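Local coordinates for protein cellulose hydrolase (PDB 4YZT) that hydrolyses internal beta-1,4-glucosidic bonds of cellulose as a three-module family 5 endoglucanase and binds cellotetraose, at residues Tyr431-Gln445 and Pro523-Pro536. Sequence-based numbering, arbitrary orientation.
Sequences YDDPKLEKSEFTISQ and PKGVEAVVKVKITP
K531 N and F441 N open the backbone pairing of parallel strands 440-444 and 527-535. K531 N donates to S439 O, and F441 N returns a bond to K531 O, both 3.0 Å. The alternation continues through K533 N to F441 O at 2.7 Å and I443 N to K533 O, a nearly straight bond (173°). T535 N to I443 O and Q445 N to T535 O complete it.

Among side-chain polar contacts, S444 OG bonds the C-terminal carboxylate at P536 O, 2.6 Å away. OG is placed for this by lying anti to the backbone N and beside the S444 carbonyl carbon (chi1 169°). S446 OG bonds the other oxygen, P536 OXT. E440 and K533 share a face of the sheet, but their charged ends do not touch.

Apolar contacts carry the rest. V530 CG1 meets the edge of the F441 ring, 3.7 Å from CD1. L436 forks over two residues: CD2 lies 3.6 Å from V530 CG2, and CD1 rests on the A528 methyl. P434 CD packs on V526 CG1. P523 CG sits over one face of the Y431 ring in a CH-pi contact, 3.9 Å from the centroid. Y431 CE2 also touches V526 CG2. A serine in place of Y431 would probably leave P523 CG without its aromatic face and open a gap beside V526.

In the C-terminal beta module, strand 527-535 lies between edge strand 440-444 and antiparallel strand 515-522, which leads into it through the type II turn P523-V526. L436 belongs to short strand 435-436, which pairs with 452-457 in a second sheet. F441 touches L452 and I454 of that strand. Y431 ends strand 424-431 of the X2-module sheet, beside 338-347. P523 also packs on F345, so this end of the contact meets the X2 module.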
loop_
_atom_site.group_PDB
_atom_site.type_symbol
_atom_site.label_atom_id
_atom_site.label_comp_id
_atom_site.label_asym_id
_atom_site.label_seq_id
_atom_site.Cartn_x
_atom_site.Cartn_y
_atom_site.Cartn_z
ATOM N N TYR A 431 21.494 -19.153 3.640
ATOM C CA TYR A 431 21.506 -19.079 2.177
ATOM C C TYR A 431 22.798 -19.614 1.605
ATOM O O TYR A 431 23.776 -19.830 2.334
ATOM C CB TYR A 431 21.280 -17.646 1.680
ATOM C CG TYR A 431 22.518 -16.773 1.651
ATOM C CD1 TYR A 431 22.935 -16.095 2.789
ATOM C CD2 TYR A 431 23.259 -16.615 0.486
ATOM C CE1 TYR A 431 24.055 -15.292 2.771
ATOM C CE2 TYR A 431 24.388 -15.815 0.459
ATOM C CZ TYR A 431 24.774 -15.150 1.603
ATOM O OH TYR A 431 25.893 -14.357 1.580
ATOM N N ASP A 432 22.779 -19.853 0.296
ATOM C CA ASP A 432 23.957 -20.287 -0.439
ATOM C C ASP A 432 23.897 -19.625 -1.808
ATOM O O ASP A 432 22.878 -19.011 -2.147
ATOM C CB ASP A 432 24.001 -21.810 -0.555
ATOM C CG ASP A 432 25.416 -22.346 -0.623
ATOM O OD1 ASP A 432 26.356 -21.546 -0.829
ATOM O OD2 ASP A 432 25.587 -23.567 -0.461
ATOM N N ASP A 433 24.974 -19.726 -2.583
ATOM C CA ASP A 433 25.003 -19.143 -3.927
ATOM C C ASP A 433 23.799 -19.646 -4.736
ATOM O O ASP A 433 23.568 -20.849 -4.831
ATOM C CB ASP A 433 26.298 -19.503 -4.674
ATOM C CG ASP A 433 27.567 -19.141 -3.906
ATOM O OD1 ASP A 433 27.675 -18.017 -3.371
ATOM O OD2 ASP A 433 28.475 -19.996 -3.855
ATOM N N PRO A 434 23.029 -18.723 -5.323
ATOM C CA PRO A 434 21.918 -19.118 -6.195
ATOM C C PRO A 434 22.422 -19.856 -7.430
ATOM O O PRO A 434 23.507 -19.541 -7.909
ATOM C CB PRO A 434 21.282 -17.784 -6.585
ATOM C CG PRO A 434 22.392 -16.786 -6.451
ATOM C CD PRO A 434 23.222 -17.264 -5.291
ATOM N N LYS A 435 21.656 -20.819 -7.928
ATOM C CA LYS A 435 22.062 -21.560 -9.112
ATOM C C LYS A 435 20.967 -21.507 -10.176
ATOM O O LYS A 435 19.797 -21.766 -9.902
ATOM C CB LYS A 435 22.399 -23.015 -8.753
ATOM N N LEU A 436 21.354 -21.160 -11.393
ATOM C CA LEU A 436 20.413 -21.162 -12.507
ATOM C C LEU A 436 20.706 -22.330 -13.429
ATOM O O LEU A 436 21.862 -22.587 -13.752
ATOM C CB LEU A 436 20.481 -19.838 -13.277
ATOM C CG LEU A 436 19.619 -18.668 -12.793
ATOM C CD1 LEU A 436 19.901 -18.312 -11.354
ATOM C CD2 LEU A 436 19.857 -17.460 -13.690
ATOM N N GLU A 437 19.666 -23.046 -13.844
ATOM C CA GLU A 437 19.840 -24.170 -14.763
ATOM C C GLU A 437 20.404 -23.682 -16.092
ATOM O O GLU A 437 21.214 -24.346 -16.735
ATOM C CB GLU A 437 18.508 -24.897 -14.991
ATOM N N LYS A 438 19.974 -22.491 -16.477
ATOM C CA LYS A 438 20.307 -21.914 -17.763
ATOM C C LYS A 438 20.435 -20.421 -17.530
ATOM O O LYS A 438 19.568 -19.828 -16.899
ATOM C CB LYS A 438 19.218 -22.262 -18.779
ATOM C CG LYS A 438 19.491 -21.931 -20.228
ATOM C CD LYS A 438 18.263 -22.320 -21.039
ATOM C CE LYS A 438 18.314 -21.822 -22.473
ATOM N NZ LYS A 438 16.980 -21.994 -23.125
ATOM N N SER A 439 21.531 -19.823 -17.993
ATOM C CA SER A 439 21.785 -18.404 -17.765
ATOM C C SER A 439 21.875 -17.629 -19.073
ATOM O O SER A 439 22.166 -16.427 -19.074
ATOM C CB SER A 439 23.067 -18.205 -16.958
ATOM O OG SER A 439 22.881 -18.594 -15.612
ATOM N N GLU A 440 21.639 -18.322 -20.182
ATOM C CA GLU A 440 21.602 -17.677 -21.489
ATOM C C GLU A 440 20.356 -18.112 -22.248
ATOM O O GLU A 440 20.092 -19.310 -22.388
ATOM C CB GLU A 440 22.856 -18.002 -22.307
ATOM C CG GLU A 440 22.776 -17.494 -23.741
ATOM C CD GLU A 440 23.991 -17.870 -24.566
ATOM O OE1 GLU A 440 25.116 -17.491 -24.172
ATOM O OE2 GLU A 440 23.816 -18.541 -25.609
ATOM N N PHE A 441 19.598 -17.142 -22.752
ATOM C CA PHE A 441 18.363 -17.432 -23.469
ATOM C C PHE A 441 18.371 -16.727 -24.814
ATOM O O PHE A 441 18.854 -15.608 -24.926
ATOM C CB PHE A 441 17.141 -16.994 -22.656
ATOM C CG PHE A 441 16.985 -17.732 -21.359
ATOM C CD1 PHE A 441 17.710 -17.344 -20.232
ATOM C CD2 PHE A 441 16.114 -18.807 -21.262
ATOM C CE1 PHE A 441 17.573 -18.028 -19.038
ATOM C CE2 PHE A 441 15.970 -19.490 -20.067
ATOM C CZ PHE A 441 16.693 -19.098 -18.955
ATOM N N THR A 442 17.837 -17.379 -25.833
ATOM C CA THR A 442 17.707 -16.747 -27.136
ATOM C C THR A 442 16.231 -16.547 -27.407
ATOM O O THR A 442 15.427 -17.464 -27.235
ATOM C CB THR A 442 18.364 -17.581 -28.240
ATOM O OG1 THR A 442 19.763 -17.698 -27.965
ATOM C CG2 THR A 442 18.177 -16.930 -29.628
ATOM N N ILE A 443 15.877 -15.327 -27.790
ATOM C CA ILE A 443 14.501 -14.978 -28.092
ATOM C C ILE A 443 14.375 -14.533 -29.551
ATOM O O ILE A 443 15.166 -13.723 -30.035
ATOM C CB ILE A 443 14.000 -13.874 -27.154
ATOM C CG1 ILE A 443 13.893 -14.433 -25.731
ATOM C CG2 ILE A 443 12.663 -13.319 -27.626
ATOM C CD1 ILE A 443 13.267 -13.503 -24.756
ATOM N N SER A 444 13.389 -15.090 -30.244
ATOM C CA SER A 444 13.023 -14.633 -31.572
ATOM C C SER A 444 11.993 -13.510 -31.449
ATOM O O SER A 444 10.941 -13.685 -30.819
ATOM C CB SER A 444 12.481 -15.791 -32.398
ATOM O OG SER A 444 11.898 -15.321 -33.599
ATOM N N GLN A 445 12.299 -12.360 -32.045
ATOM C CA GLN A 445 11.445 -11.168 -31.917
ATOM C C GLN A 445 10.027 -11.385 -32.436
ATOM O O GLN A 445 9.066 -10.811 -31.916
ATOM C CB GLN A 445 12.056 -9.982 -32.662
ATOM C CG GLN A 445 13.430 -9.570 -32.189
ATOM C CD GLN A 445 13.975 -8.395 -32.980
ATOM O OE1 GLN A 445 14.636 -8.573 -34.006
ATOM N NE2 GLN A 445 13.715 -7.186 -32.499
ATOM N N PRO A 523 20.663 -11.429 0.185
ATOM C CA PRO A 523 21.346 -10.262 0.752
ATOM C C PRO A 523 22.048 -9.403 -0.291
ATOM O O PRO A 523 22.496 -9.915 -1.326
ATOM C CB PRO A 523 22.369 -10.884 1.703
ATOM C CG PRO A 523 22.676 -12.212 1.096
ATOM C CD PRO A 523 21.377 -12.681 0.487
ATOM N N LYS A 524 22.131 -8.110 0.011
ATOM C CA LYS A 524 22.794 -7.110 -0.826
ATOM C C LYS A 524 24.144 -7.588 -1.327
ATOM O O LYS A 524 24.989 -8.000 -0.543
ATOM C CB LYS A 524 22.975 -5.810 -0.035
ATOM C CG LYS A 524 23.621 -4.664 -0.803
ATOM C CD LYS A 524 22.708 -4.181 -1.914
ATOM C CE LYS A 524 23.240 -2.903 -2.552
ATOM N NZ LYS A 524 22.411 -2.509 -3.723
ATOM N N GLY A 525 24.339 -7.537 -2.639
ATOM C CA GLY A 525 25.602 -7.923 -3.224
ATOM C C GLY A 525 25.576 -9.293 -3.882
ATOM O O GLY A 525 26.485 -9.633 -4.643
ATOM N N VAL A 526 24.549 -10.089 -3.590
ATOM C CA VAL A 526 24.357 -11.346 -4.319
ATOM C C VAL A 526 23.456 -11.081 -5.528
ATOM O O VAL A 526 22.463 -10.349 -5.439
ATOM C CB VAL A 526 23.744 -12.450 -3.426
ATOM C CG1 VAL A 526 23.511 -13.733 -4.223
ATOM C CG2 VAL A 526 24.652 -12.749 -2.240
ATOM N N GLU A 527 23.808 -11.660 -6.667
ATOM C CA GLU A 527 23.031 -11.420 -7.876
ATOM C C GLU A 527 23.147 -12.589 -8.835
ATOM O O GLU A 527 24.009 -13.464 -8.666
ATOM C CB GLU A 527 23.480 -10.123 -8.559
ATOM C CG GLU A 527 24.956 -10.066 -8.893
ATOM C CD GLU A 527 25.400 -8.699 -9.428
ATOM O OE1 GLU A 527 26.205 -8.680 -10.382
ATOM O OE2 GLU A 527 24.950 -7.651 -8.900
ATOM N N ALA A 528 22.270 -12.594 -9.832
ATOM C CA ALA A 528 22.262 -13.608 -10.877
ATOM C C ALA A 528 22.197 -12.922 -12.239
ATOM O O ALA A 528 21.247 -12.186 -12.520
ATOM C CB ALA A 528 21.090 -14.564 -10.697
ATOM N N VAL A 529 23.211 -13.168 -13.066
ATOM C CA VAL A 529 23.346 -12.505 -14.359
ATOM C C VAL A 529 22.824 -13.385 -15.493
ATOM O O VAL A 529 23.255 -14.531 -15.662
ATOM C CB VAL A 529 24.820 -12.133 -14.645
ATOM C CG1 VAL A 529 24.967 -11.521 -16.019
ATOM C CG2 VAL A 529 25.362 -11.189 -13.578
ATOM N N VAL A 530 21.898 -12.844 -16.272
ATOM C CA VAL A 530 21.274 -13.593 -17.356
ATOM C C VAL A 530 21.454 -12.845 -18.664
ATOM O O VAL A 530 21.111 -11.660 -18.759
ATOM C CB VAL A 530 19.758 -13.819 -17.119
ATOM C CG1 VAL A 530 19.145 -14.592 -18.289
ATOM C CG2 VAL A 530 19.519 -14.544 -15.794
ATOM N N LYS A 531 21.981 -13.536 -19.669
ATOM C CA LYS A 531 22.166 -12.941 -20.987
ATOM C C LYS A 531 21.017 -13.331 -21.897
ATOM O O LYS A 531 20.585 -14.477 -21.898
ATOM C CB LYS A 531 23.512 -13.364 -21.586
ATOM C CG LYS A 531 24.690 -12.796 -20.806
ATOM C CD LYS A 531 26.005 -12.950 -21.532
ATOM C CE LYS A 531 27.106 -12.206 -20.783
ATOM N NZ LYS A 531 26.840 -10.735 -20.698
ATOM N N VAL A 532 20.503 -12.373 -22.657
ATOM C CA VAL A 532 19.422 -12.674 -23.583
ATOM C C VAL A 532 19.846 -12.297 -25.001
ATOM O O VAL A 532 20.137 -11.130 -25.284
ATOM C CB VAL A 532 18.116 -11.946 -23.185
ATOM C CG1 VAL A 532 17.031 -12.173 -24.218
ATOM C CG2 VAL A 532 17.647 -12.415 -21.799
ATOM N N LYS A 533 19.910 -13.302 -25.870
ATOM C CA LYS A 533 20.268 -13.109 -27.271
ATOM C C LYS A 533 19.017 -12.870 -28.116
ATOM O O LYS A 533 17.963 -13.461 -27.872
ATOM C CB LYS A 533 21.036 -14.321 -27.812
ATOM C CG LYS A 533 22.199 -14.783 -26.953
ATOM C CD LYS A 533 23.255 -13.709 -26.805
ATOM C CE LYS A 533 24.366 -14.173 -25.876
ATOM N NZ LYS A 533 25.251 -13.056 -25.434
ATOM N N ILE A 534 19.145 -12.007 -29.115
ATOM C CA ILE A 534 18.025 -11.644 -29.970
ATOM C C ILE A 534 18.223 -12.146 -31.401
ATOM O O ILE A 534 19.273 -11.919 -32.001
ATOM C CB ILE A 534 17.819 -10.105 -29.983
ATOM C CG1 ILE A 534 17.371 -9.624 -28.606
ATOM C CG2 ILE A 534 16.804 -9.700 -31.037
ATOM C CD1 ILE A 534 16.165 -10.379 -28.079
ATOM N N THR A 535 17.226 -12.849 -31.935
ATOM C CA THR A 535 17.193 -13.208 -33.354
ATOM C C THR A 535 15.916 -12.642 -33.978
ATOM O O THR A 535 15.017 -12.233 -33.245
ATOM C CB THR A 535 17.226 -14.726 -33.566
ATOM O OG1 THR A 535 16.118 -15.318 -32.880
ATOM C CG2 THR A 535 18.531 -15.318 -33.062
ATOM N N PRO A 536 15.827 -12.607 -35.322
ATOM C CA PRO A 536 14.558 -12.192 -35.931
ATOM C C PRO A 536 13.384 -13.089 -35.532
ATOM O O PRO A 536 13.553 -14.287 -35.286
ATOM C CB PRO A 536 14.827 -12.313 -37.432
ATOM C CG PRO A 536 16.294 -12.182 -37.568
ATOM C CD PRO A 536 16.876 -12.820 -36.342
ATOM O OXT PRO A 536 12.237 -12.630 -35.456
#